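Local coordinates for protein alpha-amylase (Eisenia fetida, PDB 6M4K) that probably hydrolyses internal alpha-1,4-glucosidic linkages in starch-like polysaccharides, as a cold-active, calcium-binding member of glycoside hydrolase family 13, at residues R54-T57 with D58-Y61. Numbering follows the deposited sequence.
Sequences RIVT and DPPY
The backbone N of Tyr61 donates to Val56 O at 2.9 Å, closing a tight loop over the four residues between them. With 146° at the hydrogen the bond is moderately bent, and the donor sits 20° off the carbonyl plane. With a cis peptide bond before Pro59, the chain turns back inside this closure, bringing Thr57 CA and Pro60 CA to 4.2 Å; Pro60 CA also makes a weak, bent CA-H...O contact with Thr57 O (3.4 Å). Val56 CG1, anti to the backbone N, touches Asp58 O (3.4 Å). Tyr61 has a left-handed backbone and CG anti to its carbonyl carbon (chi1 -49°), and its ring lies beside Ile55 and Thr57. Ile55 CG2 reaches the ring edge near its plane, 3.8 Å from Tyr61 CE1, whereas Thr57 CG2 approaches obliquely, 3.7 Å from Tyr61 OH. Losing the ring to an alanine is likely to leave the Ile55 and Thr57 methyls without the surface they both touch. Val56 N bonds Gln65 OE1, and Tyr61 O accepts from Arg77 NH1, tying the turn to later residues. Together the cis bond and the Asp58 and Pro59 backbone angles define a type VIb cis-proline turn (Thr57-Pro60), in the loop between strand 44-47 and helix 81-93 of the TIM barrel.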
loop_
_atom_site.group_PDB
_atom_site.type_symbol
_atom_site.label_atom_id
_atom_site.label_comp_id
_atom_site.label_asym_id
_atom_site.label_seq_id
_atom_site.Cartn_x
_atom_site.Cartn_y
_atom_site.Cartn_z
ATOM N N ARG A 54 0.507 -19.983 -9.098
ATOM C CA ARG A 54 1.103 -21.242 -8.683
ATOM C C ARG A 54 0.495 -21.698 -7.363
ATOM O O ARG A 54 0.196 -20.890 -6.478
ATOM C CB ARG A 54 2.609 -21.039 -8.511
ATOM C CG ARG A 54 3.416 -22.329 -8.350
ATOM C CD ARG A 54 4.911 -22.056 -8.315
ATOM N NE ARG A 54 5.654 -23.321 -8.312
ATOM C CZ ARG A 54 6.867 -23.480 -8.832
ATOM N NH1 ARG A 54 7.496 -22.466 -9.405
ATOM N NH2 ARG A 54 7.452 -24.675 -8.802
ATOM N N ILE A 55 0.310 -23.007 -7.232
ATOM C CA ILE A 55 0.050 -23.616 -5.940
ATOM C C ILE A 55 1.358 -24.250 -5.493
ATOM O O ILE A 55 1.902 -25.126 -6.183
ATOM C CB ILE A 55 -1.085 -24.650 -6.013
ATOM C CG1 ILE A 55 -2.407 -23.975 -6.390
ATOM C CG2 ILE A 55 -1.226 -25.365 -4.668
ATOM C CD1 ILE A 55 -2.858 -22.925 -5.394
ATOM N N VAL A 56 1.878 -23.783 -4.362
ATOM C CA VAL A 56 3.127 -24.274 -3.795
ATOM C C VAL A 56 2.766 -25.034 -2.531
ATOM O O VAL A 56 2.117 -24.489 -1.632
ATOM C CB VAL A 56 4.091 -23.123 -3.486
ATOM C CG1 VAL A 56 5.311 -23.636 -2.739
ATOM C CG2 VAL A 56 4.499 -22.401 -4.774
ATOM N N THR A 57 3.183 -26.295 -2.466
ATOM C CA THR A 57 2.933 -27.114 -1.288
ATOM C C THR A 57 4.182 -27.373 -0.457
ATOM O O THR A 57 4.059 -27.832 0.687
ATOM C CB THR A 57 2.252 -28.437 -1.672
ATOM O OG1 THR A 57 3.017 -29.104 -2.679
ATOM C CG2 THR A 57 0.860 -28.185 -2.221
ATOM N N ASP A 58 5.369 -27.085 -0.985
ATOM C CA ASP A 58 6.585 -27.074 -0.182
ATOM C C ASP A 58 7.249 -25.703 -0.330
ATOM O O ASP A 58 7.855 -25.429 -1.363
ATOM C CB ASP A 58 7.553 -28.164 -0.651
ATOM C CG ASP A 58 8.808 -28.216 0.190
ATOM O OD1 ASP A 58 8.778 -27.673 1.309
ATOM O OD2 ASP A 58 9.817 -28.809 -0.257
ATOM N N PRO A 59 7.139 -24.833 0.682
ATOM C CA PRO A 59 6.422 -25.006 1.949
ATOM C C PRO A 59 4.905 -24.888 1.728
ATOM O O PRO A 59 4.473 -24.556 0.618
ATOM C CB PRO A 59 6.957 -23.852 2.797
ATOM C CG PRO A 59 7.187 -22.752 1.791
ATOM C CD PRO A 59 7.664 -23.457 0.533
ATOM N N PRO A 60 4.086 -25.187 2.737
ATOM C CA PRO A 60 2.646 -25.318 2.475
ATOM C C PRO A 60 1.940 -23.978 2.319
ATOM O O PRO A 60 1.659 -23.278 3.297
ATOM C CB PRO A 60 2.139 -26.113 3.692
ATOM C CG PRO A 60 3.139 -25.886 4.744
ATOM C CD PRO A 60 4.456 -25.751 4.052
ATOM N N TYR A 61 1.597 -23.657 1.066
ATOM C CA TYR A 61 0.724 -22.548 0.673
ATOM C C TYR A 61 1.245 -21.192 1.143
ATOM O O TYR A 61 0.548 -20.469 1.858
ATOM C CB TYR A 61 -0.703 -22.825 1.142
ATOM C CG TYR A 61 -1.144 -24.230 0.762
ATOM C CD1 TYR A 61 -1.509 -24.524 -0.545
ATOM C CD2 TYR A 61 -1.166 -25.268 1.698
ATOM C CE1 TYR A 61 -1.914 -25.799 -0.916
ATOM C CE2 TYR A 61 -1.571 -26.556 1.336
ATOM C CZ TYR A 61 -1.941 -26.807 0.033
ATOM O OH TYR A 61 -2.342 -28.078 -0.349
#